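Local structure of hypothetical UPF0271 protein TTHB195 (Thermus thermophilus, 2DFA) at residues N6-E11 with H107-G112; G10-A15 with P42-E47; F16-D21 with V69-R74; C35-G40 with L88-A93; F65-L68 with R73-M76. The protein probably cleaves 5-oxoproline to L-glutamate, coupled to hydrolysis of ATP to ADP and phosphate, as one component of a multi-subunit 5-oxoprolinase. All blocks are in the same frame, centred on the assembly; numbering follows the deposited sequence.

Interaction 1: N6-E11 with H107-G112; sequences NADAGE and HVKPHG
The Glu11 carboxylate stands nearly upright against the imidazole of His111, their planes 83° apart. OE2 of Glu11 comes in obliquely, 3.9 Å from ND1 of His111. Around these groups, His38 stacks on the His111 ring and bonds to Glu11 OE2, and Phe71 meets the same imidazole edge to face while its carbonyl takes NE2 of His111. The polar heart of the contact is the ammonium group of Lys109. CG lies opposite the backbone N (chi1 174°) and every further torsion is extended, which carries NZ across to the C-terminal part of strand 2-9. There it gives a hydrogen bond to OD1 of Asn6 at 3.2 Å, tilted from the carbonyl plane. A long salt bridge of 3.8 Å links NZ of Lys109 to OD1 of Asp8. The position, where the first strand of the parallel sheet faces the segment 107-112, resembles the metal-dependent sites of the deacetylase-like superfamily: Asp8 and His111, with His62, point their donor atoms at one vacant point, consistent with an unoccupied metal site. Glu163 OE2 forms a further salt bridge with NZ of Lys109, ND2 of Asn6 bonds to OG1 of Thr219, and ND2 of Asn32 bonds to OD1 of both Asn6 and Asp8, two residues apart on the strand.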
# COMPACT_ATOMS: atom_id res chain seq x y z
N ASN A 6 24.82 -9.55 14.82
CA ASN A 6 23.78 -9.30 13.82
C ASN A 6 23.13 -7.93 13.97
O ASN A 6 23.07 -7.37 15.07
CB ASN A 6 22.71 -10.40 13.89
CG ASN A 6 21.64 -10.12 14.93
OD1 ASN A 6 20.75 -9.30 14.71
ND2 ASN A 6 21.72 -10.81 16.06
N ALA A 7 22.66 -7.40 12.86
CA ALA A 7 22.00 -6.10 12.85
C ALA A 7 20.95 -6.10 11.75
O ALA A 7 21.09 -6.80 10.74
CB ALA A 7 23.02 -5.00 12.61
N ASP A 8 19.90 -5.31 11.94
CA ASP A 8 18.86 -5.22 10.93
C ASP A 8 19.41 -4.35 9.81
O ASP A 8 20.26 -3.49 10.05
CB ASP A 8 17.59 -4.58 11.51
CG ASP A 8 17.07 -5.31 12.73
OD1 ASP A 8 17.16 -6.56 12.77
OD2 ASP A 8 16.57 -4.63 13.65
N ALA A 9 18.92 -4.57 8.60
CA ALA A 9 19.37 -3.81 7.44
C ALA A 9 18.38 -3.93 6.29
O ALA A 9 17.41 -4.68 6.37
CB ALA A 9 20.73 -4.30 7.00
N GLY A 10 18.64 -3.18 5.22
CA GLY A 10 17.79 -3.20 4.04
C GLY A 10 16.37 -2.73 4.33
O GLY A 10 15.42 -3.14 3.66
N GLU A 11 16.21 -1.84 5.30
CA GLU A 11 14.88 -1.37 5.65
C GLU A 11 14.41 -0.14 4.87
O GLU A 11 13.27 0.31 5.03
CB GLU A 11 14.80 -1.14 7.16
CG GLU A 11 15.32 -2.36 7.92
CD GLU A 11 14.94 -2.38 9.39
OE1 GLU A 11 15.56 -1.64 10.18
OE2 GLU A 11 14.01 -3.14 9.74
N HIS A 107 19.34 -17.38 7.88
CA HIS A 107 18.47 -17.56 9.04
C HIS A 107 17.18 -16.76 8.87
O HIS A 107 16.96 -16.13 7.83
CB HIS A 107 19.18 -17.07 10.30
CG HIS A 107 19.49 -15.60 10.28
ND1 HIS A 107 20.56 -15.07 9.59
CD2 HIS A 107 18.84 -14.54 10.82
CE1 HIS A 107 20.56 -13.76 9.70
NE2 HIS A 107 19.52 -13.41 10.45
N VAL A 108 16.34 -16.81 9.89
CA VAL A 108 15.11 -16.04 9.92
C VAL A 108 14.99 -15.45 11.31
O VAL A 108 15.30 -16.11 12.31
CB VAL A 108 13.86 -16.91 9.64
CG1 VAL A 108 12.59 -16.06 9.82
CG2 VAL A 108 13.91 -17.46 8.21
N LYS A 109 14.57 -14.20 11.37
CA LYS A 109 14.38 -13.49 12.63
C LYS A 109 13.25 -12.48 12.44
O LYS A 109 13.39 -11.52 11.68
CB LYS A 109 15.65 -12.74 13.01
CG LYS A 109 15.50 -11.85 14.24
CD LYS A 109 16.74 -10.97 14.42
CE LYS A 109 16.60 -10.02 15.59
NZ LYS A 109 17.74 -9.06 15.62
N PRO A 110 12.13 -12.69 13.14
CA PRO A 110 10.97 -11.79 13.06
C PRO A 110 11.33 -10.36 13.43
O PRO A 110 12.24 -10.13 14.24
CB PRO A 110 9.98 -12.40 14.05
CG PRO A 110 10.36 -13.86 14.06
CD PRO A 110 11.87 -13.81 14.05
N HIS A 111 10.61 -9.39 12.87
CA HIS A 111 10.86 -7.98 13.14
C HIS A 111 9.81 -7.31 14.02
O HIS A 111 8.63 -7.65 13.97
CB HIS A 111 10.95 -7.19 11.83
CG HIS A 111 10.78 -5.71 12.01
ND1 HIS A 111 11.80 -4.90 12.47
CD2 HIS A 111 9.70 -4.91 11.86
CE1 HIS A 111 11.35 -3.66 12.59
NE2 HIS A 111 10.08 -3.64 12.23
N GLY A 112 10.27 -6.32 14.79
CA GLY A 112 9.40 -5.53 15.64
C GLY A 112 8.26 -6.18 16.40
O GLY A 112 8.45 -7.13 17.15

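Interaction 2: G10-A15 with P42-E47; sequences GESYGA and PGRILE
Two hydrogen bonds, both from Arg44 to the carbonyl of Gly14, join the helix to the loop. NE of Arg44 lies 2.8 Å from Gly14 O, and NH2 of Arg44 is 2.9 Å from the same oxygen. The grip is side-on, with the acceptor shared at the guanidinium edge and both donors lying in the carbonyl plane. Sharing one acceptor leaves each bond bent, with N-H...O angles of 148° and 140°. Positive phi at Gly14 suits a residue without a side chain at this point in the loop. Electrostatics act within the helix: NH1 of Arg44 reaches the syn lone pair of OE1 of Glu47 in a 3.1 Å salt bridge, one turn further on. With its edge held by Gly14 on the loop and by Glu47 on the helix, the guanidinium has little freedom to rotate. Van der Waals packing completes the contact. CB and CG of Arg44 lie against the backbone oxygen of Ser12, with CB 3.4 Å from Ser12 O; the bend at chi2 (-64°) then turns CD and the guanidinium along the loop to Gly14. Ser12 CB touches CD of Arg44 at 3.5 Å and lies over one guanidinium face, while its OG bonds to the amide of Tyr18. Tyr13 and Ala15 face a second subunit. The contact joins the loop between strand 2-9 and helix 21-24 to the start of helix 42-54, whose Ile45 packs on helix 80-100.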
# COMPACT_ATOMS: atom_id res chain seq x y z
N GLY A 10 18.64 -3.18 5.22
CA GLY A 10 17.79 -3.20 4.04
C GLY A 10 16.37 -2.73 4.33
O GLY A 10 15.42 -3.14 3.66
N GLU A 11 16.21 -1.84 5.30
CA GLU A 11 14.88 -1.37 5.65
C GLU A 11 14.41 -0.14 4.87
O GLU A 11 13.27 0.31 5.03
CB GLU A 11 14.80 -1.14 7.16
CG GLU A 11 15.32 -2.36 7.92
CD GLU A 11 14.94 -2.38 9.39
OE1 GLU A 11 15.56 -1.64 10.18
OE2 GLU A 11 14.01 -3.14 9.74
N SER A 12 15.28 0.39 4.01
CA SER A 12 14.95 1.54 3.18
C SER A 12 13.78 1.16 2.27
O SER A 12 13.63 -0.01 1.90
CB SER A 12 16.14 1.95 2.31
OG SER A 12 17.26 2.35 3.09
N TYR A 13 12.96 2.14 1.91
CA TYR A 13 11.81 1.87 1.06
C TYR A 13 11.73 2.90 -0.06
O TYR A 13 11.46 4.08 0.19
CB TYR A 13 10.52 1.90 1.89
CG TYR A 13 9.31 1.37 1.14
CD1 TYR A 13 9.00 0.01 1.16
CD2 TYR A 13 8.50 2.23 0.40
CE1 TYR A 13 7.90 -0.48 0.46
CE2 TYR A 13 7.40 1.75 -0.31
CZ TYR A 13 7.11 0.40 -0.27
OH TYR A 13 6.01 -0.07 -0.97
N GLY A 14 11.94 2.45 -1.29
CA GLY A 14 11.90 3.36 -2.42
C GLY A 14 12.88 4.50 -2.24
O GLY A 14 14.07 4.28 -2.00
N ALA A 15 12.38 5.73 -2.33
CA ALA A 15 13.20 6.92 -2.18
C ALA A 15 13.54 7.20 -0.71
O ALA A 15 14.41 8.02 -0.42
CB ALA A 15 12.48 8.13 -2.78
N PRO A 42 11.61 -3.78 -3.19
CA PRO A 42 12.45 -4.67 -4.01
C PRO A 42 13.85 -4.17 -4.38
O PRO A 42 14.83 -4.90 -4.23
CB PRO A 42 11.58 -4.93 -5.24
CG PRO A 42 10.17 -4.89 -4.67
CD PRO A 42 10.25 -3.68 -3.75
N GLY A 43 13.93 -2.94 -4.87
CA GLY A 43 15.22 -2.38 -5.24
C GLY A 43 16.16 -2.25 -4.06
O GLY A 43 17.37 -2.47 -4.19
N ARG A 44 15.62 -1.88 -2.91
CA ARG A 44 16.41 -1.73 -1.69
C ARG A 44 16.87 -3.09 -1.16
O ARG A 44 17.93 -3.20 -0.55
CB ARG A 44 15.61 -0.99 -0.63
CG ARG A 44 15.30 0.44 -1.00
CD ARG A 44 16.59 1.28 -1.12
NE ARG A 44 16.27 2.71 -1.22
CZ ARG A 44 17.17 3.69 -1.11
NH1 ARG A 44 18.45 3.41 -0.90
NH2 ARG A 44 16.77 4.95 -1.19
N ILE A 45 16.05 -4.12 -1.38
CA ILE A 45 16.44 -5.46 -0.94
C ILE A 45 17.64 -5.88 -1.78
O ILE A 45 18.65 -6.35 -1.25
CB ILE A 45 15.29 -6.47 -1.13
CG1 ILE A 45 14.14 -6.15 -0.16
CG2 ILE A 45 15.80 -7.90 -0.92
CD1 ILE A 45 12.93 -7.08 -0.30
N LEU A 46 17.51 -5.72 -3.09
CA LEU A 46 18.57 -6.09 -4.02
C LEU A 46 19.86 -5.36 -3.65
O LEU A 46 20.94 -5.96 -3.66
CB LEU A 46 18.16 -5.73 -5.45
CG LEU A 46 19.21 -6.04 -6.53
CD1 LEU A 46 19.59 -7.51 -6.47
CD2 LEU A 46 18.66 -5.67 -7.89
N GLU A 47 19.73 -4.08 -3.32
CA GLU A 47 20.88 -3.26 -2.93
C GLU A 47 21.54 -3.79 -1.65
O GLU A 47 22.78 -3.88 -1.58
CB GLU A 47 20.42 -1.81 -2.71
CG GLU A 47 21.47 -0.91 -2.07
CD GLU A 47 20.95 0.50 -1.82
OE1 GLU A 47 19.97 0.66 -1.05
OE2 GLU A 47 21.51 1.44 -2.41

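Interaction 3: F16-D21 with V69-R74; sequences FAYGHD and VGFGRR
Tyr18 and Phe71 both turn CG to the far side from the backbone nitrogen, with chi1 of -168° and -161°, and thereby extend their rings toward one another from opposite directions. The rings meet obliquely, planes 40° apart and centroids 4.8 Å apart. CZ of Phe71 lies over one face of the tyrosine and comes within 3.6 Å of its CE2. The neighbouring CE1 of Phe71 sits above the middle of that ring, and CE2 of Phe71 approaches the phenol oxygen OH of Tyr18 at 4.0 Å. Phe71 is presented by a type I' beta turn from Gly70 to Arg73, closed by a bond of 3.0 Å from Arg73 N to Gly70 O. Phe71 and Gly72 both take left-handed backbone angles at its two central positions. CG of Arg73 folds back to the edge of the Phe71 ring, in its plane. Ala15 of a second subunit packs on both Tyr18 and Phe71. The contact thus brings together two connecting loops, one running from strand 2-9 to helix 21-24 and the other from strand 58-62 to helix 80-100.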
# COMPACT_ATOMS: atom_id res chain seq x y z
N PHE A 16 12.86 6.51 0.21
CA PHE A 16 13.08 6.70 1.64
C PHE A 16 14.25 5.88 2.20
O PHE A 16 14.07 4.74 2.62
CB PHE A 16 11.82 6.36 2.43
CG PHE A 16 10.61 7.16 2.02
CD1 PHE A 16 10.55 8.53 2.28
CD2 PHE A 16 9.54 6.56 1.36
CE1 PHE A 16 9.45 9.29 1.88
CE2 PHE A 16 8.43 7.31 0.96
CZ PHE A 16 8.39 8.68 1.22
N ALA A 17 15.44 6.47 2.20
CA ALA A 17 16.61 5.79 2.73
C ALA A 17 16.44 5.63 4.25
O ALA A 17 15.96 6.54 4.93
CB ALA A 17 17.87 6.59 2.42
N TYR A 18 16.82 4.47 4.77
CA TYR A 18 16.70 4.21 6.21
C TYR A 18 17.91 3.44 6.75
O TYR A 18 18.43 2.53 6.10
CB TYR A 18 15.43 3.41 6.50
CG TYR A 18 15.08 3.36 7.97
CD1 TYR A 18 14.29 4.35 8.56
CD2 TYR A 18 15.55 2.32 8.79
CE1 TYR A 18 13.98 4.32 9.91
CE2 TYR A 18 15.24 2.28 10.15
CZ TYR A 18 14.46 3.28 10.70
OH TYR A 18 14.16 3.25 12.04
N GLY A 19 18.35 3.80 7.95
CA GLY A 19 19.47 3.13 8.58
C GLY A 19 20.84 3.56 8.09
O GLY A 19 20.99 4.58 7.44
N HIS A 20 21.85 2.76 8.43
CA HIS A 20 23.23 3.03 8.03
C HIS A 20 23.89 1.73 7.57
O HIS A 20 24.96 1.37 8.06
CB HIS A 20 24.03 3.60 9.20
CG HIS A 20 23.40 4.80 9.84
ND1 HIS A 20 22.42 4.71 10.80
CD2 HIS A 20 23.60 6.13 9.64
CE1 HIS A 20 22.05 5.92 11.17
NE2 HIS A 20 22.75 6.80 10.48
N ASP A 21 23.23 1.03 6.65
CA ASP A 21 23.75 -0.24 6.15
C ASP A 21 25.22 -0.17 5.74
O ASP A 21 26.01 -1.06 6.06
CB ASP A 21 22.91 -0.71 4.95
CG ASP A 21 21.46 -1.03 5.32
OD1 ASP A 21 21.07 -0.85 6.49
OD2 ASP A 21 20.72 -1.47 4.42
N VAL A 69 3.57 2.03 7.07
CA VAL A 69 3.57 3.32 7.73
C VAL A 69 3.97 3.20 9.19
O VAL A 69 4.61 4.09 9.74
CB VAL A 69 2.18 4.03 7.60
CG1 VAL A 69 1.12 3.31 8.41
CG2 VAL A 69 2.30 5.49 8.04
N GLY A 70 3.62 2.07 9.82
CA GLY A 70 3.97 1.87 11.21
C GLY A 70 5.32 1.19 11.40
O GLY A 70 5.75 0.93 12.54
N PHE A 71 5.99 0.89 10.29
CA PHE A 71 7.30 0.23 10.29
C PHE A 71 7.25 -1.12 11.02
O PHE A 71 8.25 -1.56 11.59
CB PHE A 71 8.35 1.13 10.94
CG PHE A 71 9.77 0.76 10.60
CD1 PHE A 71 10.23 0.85 9.29
CD2 PHE A 71 10.65 0.31 11.59
CE1 PHE A 71 11.55 0.51 8.96
CE2 PHE A 71 11.97 -0.03 11.28
CZ PHE A 71 12.42 0.07 9.96
N GLY A 72 6.09 -1.76 10.98
CA GLY A 72 5.91 -3.05 11.63
C GLY A 72 6.17 -3.02 13.12
O GLY A 72 6.48 -4.04 13.72
N ARG A 73 6.04 -1.84 13.73
CA ARG A 73 6.28 -1.69 15.16
C ARG A 73 4.99 -1.71 15.97
O ARG A 73 5.01 -1.54 17.19
CB ARG A 73 7.00 -0.37 15.44
CG ARG A 73 8.33 -0.22 14.72
CD ARG A 73 9.41 -1.05 15.37
NE ARG A 73 10.75 -0.65 14.93
CZ ARG A 73 11.88 -1.17 15.39
NH1 ARG A 73 11.84 -2.12 16.32
NH2 ARG A 73 13.05 -0.74 14.93
N ARG A 74 3.86 -1.91 15.29
CA ARG A 74 2.57 -1.92 15.97
C ARG A 74 1.90 -3.28 15.99
O ARG A 74 1.81 -3.96 14.96
CB ARG A 74 1.65 -0.88 15.32
CG ARG A 74 2.26 0.52 15.29
CD ARG A 74 1.32 1.58 14.72
NE ARG A 74 1.02 1.37 13.31
CZ ARG A 74 0.33 2.24 12.58
NH1 ARG A 74 -0.12 3.36 13.13
NH2 ARG A 74 0.07 1.99 11.29

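Interaction 4: C35-G40 with L88-A93; sequences CGFHGG and LYQIGA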
# COMPACT_ATOMS: atom_id res chain seq x y z
N CYS A 35 11.71 -7.56 4.29
CA CYS A 35 11.16 -8.23 3.12
C CYS A 35 9.99 -7.55 2.41
O CYS A 35 9.18 -8.23 1.77
CB CYS A 35 10.77 -9.66 3.51
SG CYS A 35 12.11 -10.58 4.36
N GLY A 36 9.90 -6.22 2.52
CA GLY A 36 8.84 -5.49 1.83
C GLY A 36 7.55 -5.19 2.58
O GLY A 36 6.69 -4.50 2.03
N PHE A 37 7.42 -5.67 3.81
CA PHE A 37 6.19 -5.42 4.58
C PHE A 37 6.29 -4.22 5.52
O PHE A 37 5.39 -3.38 5.55
CB PHE A 37 5.81 -6.67 5.39
CG PHE A 37 5.03 -7.69 4.61
CD1 PHE A 37 5.38 -8.01 3.30
CD2 PHE A 37 3.95 -8.36 5.20
CE1 PHE A 37 4.66 -8.98 2.58
CE2 PHE A 37 3.23 -9.33 4.49
CZ PHE A 37 3.58 -9.64 3.19
N HIS A 38 7.37 -4.15 6.30
CA HIS A 38 7.52 -3.01 7.19
C HIS A 38 8.64 -2.12 6.69
O HIS A 38 8.93 -1.07 7.24
CB HIS A 38 7.86 -3.54 8.58
CG HIS A 38 9.23 -4.17 8.57
ND1 HIS A 38 9.45 -5.47 8.23
CD2 HIS A 38 10.45 -3.58 8.90
CE1 HIS A 38 10.77 -5.65 8.36
NE2 HIS A 38 11.40 -4.54 8.76
N GLY A 39 9.25 -2.55 5.59
CA GLY A 39 10.31 -1.80 4.95
C GLY A 39 10.95 -2.69 3.90
O GLY A 39 10.53 -3.84 3.71
N GLY A 40 11.97 -2.18 3.22
CA GLY A 40 12.65 -2.97 2.20
C GLY A 40 11.92 -3.18 0.88
O GLY A 40 11.43 -4.28 0.61
N LEU A 88 5.82 -16.75 5.05
CA LEU A 88 6.26 -17.52 3.88
C LEU A 88 6.52 -16.60 2.70
O LEU A 88 7.53 -16.72 2.01
CB LEU A 88 5.19 -18.54 3.47
CG LEU A 88 5.33 -19.98 3.94
CD1 LEU A 88 4.20 -20.81 3.35
CD2 LEU A 88 6.68 -20.53 3.49
N TYR A 89 5.57 -15.71 2.45
CA TYR A 89 5.65 -14.75 1.36
C TYR A 89 6.94 -13.95 1.44
O TYR A 89 7.65 -13.80 0.45
CB TYR A 89 4.44 -13.80 1.43
CG TYR A 89 4.36 -12.79 0.31
CD1 TYR A 89 5.19 -11.66 0.29
CD2 TYR A 89 3.45 -12.96 -0.74
CE1 TYR A 89 5.12 -10.73 -0.74
CE2 TYR A 89 3.37 -12.04 -1.78
CZ TYR A 89 4.21 -10.93 -1.78
OH TYR A 89 4.14 -10.03 -2.81
N GLN A 90 7.24 -13.44 2.62
CA GLN A 90 8.43 -12.62 2.83
C GLN A 90 9.73 -13.39 2.68
O GLN A 90 10.66 -12.92 2.03
CB GLN A 90 8.35 -11.95 4.20
CG GLN A 90 7.25 -10.88 4.26
CD GLN A 90 7.12 -10.24 5.62
OE1 GLN A 90 7.89 -9.34 5.97
NE2 GLN A 90 6.14 -10.69 6.39
N ILE A 91 9.80 -14.56 3.30
CA ILE A 91 11.00 -15.38 3.20
C ILE A 91 11.26 -15.71 1.73
O ILE A 91 12.39 -15.64 1.26
CB ILE A 91 10.85 -16.70 3.99
CG1 ILE A 91 10.88 -16.41 5.49
CG2 ILE A 91 11.96 -17.68 3.59
CD1 ILE A 91 10.58 -17.64 6.34
N GLY A 92 10.20 -16.07 1.02
CA GLY A 92 10.35 -16.40 -0.39
C GLY A 92 10.85 -15.24 -1.23
O GLY A 92 11.75 -15.42 -2.06
N ALA A 93 10.28 -14.06 -1.01
CA ALA A 93 10.69 -12.88 -1.78
C ALA A 93 12.18 -12.61 -1.60
O ALA A 93 12.89 -12.38 -2.57
CB ALA A 93 9.88 -11.66 -1.36
O HOH W 1 9.27 -6.98 5.87
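Water 1 bridges Cys35, Phe37 and Gln90, accepting from Cys35 N at 3.0 Å and from Phe37 N at 3.1 Å. It donates to Gln90 OE1 at 2.7 Å and so binds the loop backbone to a side chain of helix 80-100. CG of Gln90 stands beside its backbone N, opposite the carbonyl carbon (chi1 -69°), and the chain runs extended beyond it, which lays the amide flat on the Phe37 ring, planes 3° apart. Its CD is 3.4 Å above the ring plane, offset toward the rim. A CH-pi contact adds to this, CG of Gln90 lying 3.7 Å from the centroid of the Phe37 ring. NE2 of Gln90 also bonds to the carbonyls of Gly64 and Asp86, so both ends of the amide are held. Nearer the helix backbone, CB of Cys35 packs against CB of Gln90 at 3.4 Å. The Tyr89 ring meets Phe37 obliquely, and its OH bonds to Cys35 O of a third subunit. Loop 35-40 follows strand 30-34, and helix 80-100 comes after strand 58-62, which pairs in parallel with strand 30-34: a beta/alpha arrangement in which loops following the strands commonly line the active site; His38 of this loop stacks on His111, part of a possible metal site.

Interaction 5: F65-L68 with R73-M76; sequences FPDL and RREM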
# COMPACT_ATOMS: atom_id res chain seq x y z
N PHE A 65 5.05 -7.52 10.30
CA PHE A 65 3.62 -7.32 10.07
C PHE A 65 3.43 -6.46 8.82
O PHE A 65 4.31 -5.68 8.43
CB PHE A 65 2.98 -6.57 11.25
CG PHE A 65 2.65 -7.43 12.44
CD1 PHE A 65 2.00 -8.66 12.27
CD2 PHE A 65 2.92 -6.99 13.73
CE1 PHE A 65 1.63 -9.42 13.39
CE2 PHE A 65 2.55 -7.74 14.84
CZ PHE A 65 1.90 -8.96 14.67
N PRO A 66 2.26 -6.58 8.17
CA PRO A 66 1.99 -5.78 6.98
C PRO A 66 1.54 -4.39 7.45
O PRO A 66 0.34 -4.08 7.45
CB PRO A 66 0.88 -6.56 6.29
CG PRO A 66 0.10 -7.11 7.46
CD PRO A 66 1.21 -7.60 8.37
N ASP A 67 2.51 -3.57 7.85
CA ASP A 67 2.23 -2.21 8.35
C ASP A 67 3.43 -1.32 8.01
O ASP A 67 4.27 -1.04 8.86
CB ASP A 67 2.00 -2.28 9.86
CG ASP A 67 1.69 -0.92 10.49
OD1 ASP A 67 1.32 0.03 9.76
OD2 ASP A 67 1.81 -0.81 11.72
N LEU A 68 3.49 -0.88 6.76
CA LEU A 68 4.60 -0.04 6.31
C LEU A 68 4.68 1.29 7.04
O LEU A 68 5.74 1.66 7.56
CB LEU A 68 4.48 0.21 4.80
CG LEU A 68 5.62 1.02 4.16
CD1 LEU A 68 6.95 0.31 4.39
CD2 LEU A 68 5.34 1.18 2.67
N ARG A 73 6.04 -1.84 13.73
CA ARG A 73 6.28 -1.69 15.16
C ARG A 73 4.99 -1.71 15.97
O ARG A 73 5.01 -1.54 17.19
CB ARG A 73 7.00 -0.37 15.44
CG ARG A 73 8.33 -0.22 14.72
CD ARG A 73 9.41 -1.05 15.37
NE ARG A 73 10.75 -0.65 14.93
CZ ARG A 73 11.88 -1.17 15.39
NH1 ARG A 73 11.84 -2.12 16.32
NH2 ARG A 73 13.05 -0.74 14.93
N ARG A 74 3.86 -1.91 15.29
CA ARG A 74 2.57 -1.92 15.97
C ARG A 74 1.90 -3.28 15.99
O ARG A 74 1.81 -3.96 14.96
CB ARG A 74 1.65 -0.88 15.32
CG ARG A 74 2.26 0.52 15.29
CD ARG A 74 1.32 1.58 14.72
NE ARG A 74 1.02 1.37 13.31
CZ ARG A 74 0.33 2.24 12.58
NH1 ARG A 74 -0.12 3.36 13.13
NH2 ARG A 74 0.07 1.99 11.29
N GLU A 75 1.45 -3.69 17.17
CA GLU A 75 0.76 -4.97 17.34
C GLU A 75 -0.44 -5.03 16.38
O GLU A 75 -1.19 -4.06 16.26
CB GLU A 75 0.28 -5.10 18.79
CG GLU A 75 -0.86 -6.09 19.03
CD GLU A 75 -0.50 -7.54 18.72
OE1 GLU A 75 0.69 -7.81 18.43
OE2 GLU A 75 -1.40 -8.40 18.77
N MET A 76 -0.60 -6.16 15.71
CA MET A 76 -1.71 -6.38 14.77
C MET A 76 -2.33 -7.75 15.06
O MET A 76 -1.63 -8.75 15.20
CB MET A 76 -1.23 -6.36 13.32
CG MET A 76 -0.82 -4.99 12.79
SD MET A 76 -0.50 -4.98 11.03
CE MET A 76 -2.19 -5.11 10.36
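An inverse gamma turn centred on Pro66 and a Met-aromatic contact between Met76 and Phe65 shape this part of the long loop between strand 58-62 and helix 80-100. CB of Met76 lies over the centre of the Phe65 ring, 4.0 Å from its centroid, and makes a CH-pi contact almost along the ring normal. The sulfur approaches obliquely: SD of Met76 is 4.9 Å from the Phe65 centroid and packs 3.8 Å from Phe65 CB. The sulfur also packs on Pro66, SD of Met76 lying 4.1 Å from Pro66 CD. Across the same doubled-back loop, Arg74 grips Asp67 side-on, one nitrogen to each oxygen, with guanidinium and carboxylate nearly coplanar. NE of Arg74 meets the syn lone pair of Asp67 OD2 at 2.8 Å in an almost straight bond (167°), and NH2 of Arg74 pairs with Asp67 OD1, also at 2.8 Å. A bend at chi3 (-65°) turns the guanidinium edge onto the carboxylate. Asp67 OD1 additionally accepts from the amide of Gly70, so this oxygen has two donors. Arg74 NH1 makes a second salt bridge, to Glu82 of the fourth subunit, and Glu75 pairs with Lys117 on helix 112-120.

Overall arrangement
Interaction 1 holds Asp8 and His111 of a possible, unoccupied metal site with His62; Phe71 of interaction 3 touches these residues, and Cys35 of interaction 4 lies near them. The centres of interactions 3 and 4 are each about 11 Å from that of interaction 1, and interaction 2 is about 14 Å away. The joints are Glu11 OE2 to His38 NE2 (3.1 Å), His111 NE2 to Phe71 O (2.8 Å) and Ser12 OG to Tyr18 N (2.7 Å). Interaction 5 shares Arg73 and Arg74 with interaction 3 and lies about 15 Å from interaction 1, centre to centre; its Pro66 packs on Phe37 of interaction 4. Contacts with neighbouring subunits accompany interactions 2 to 5.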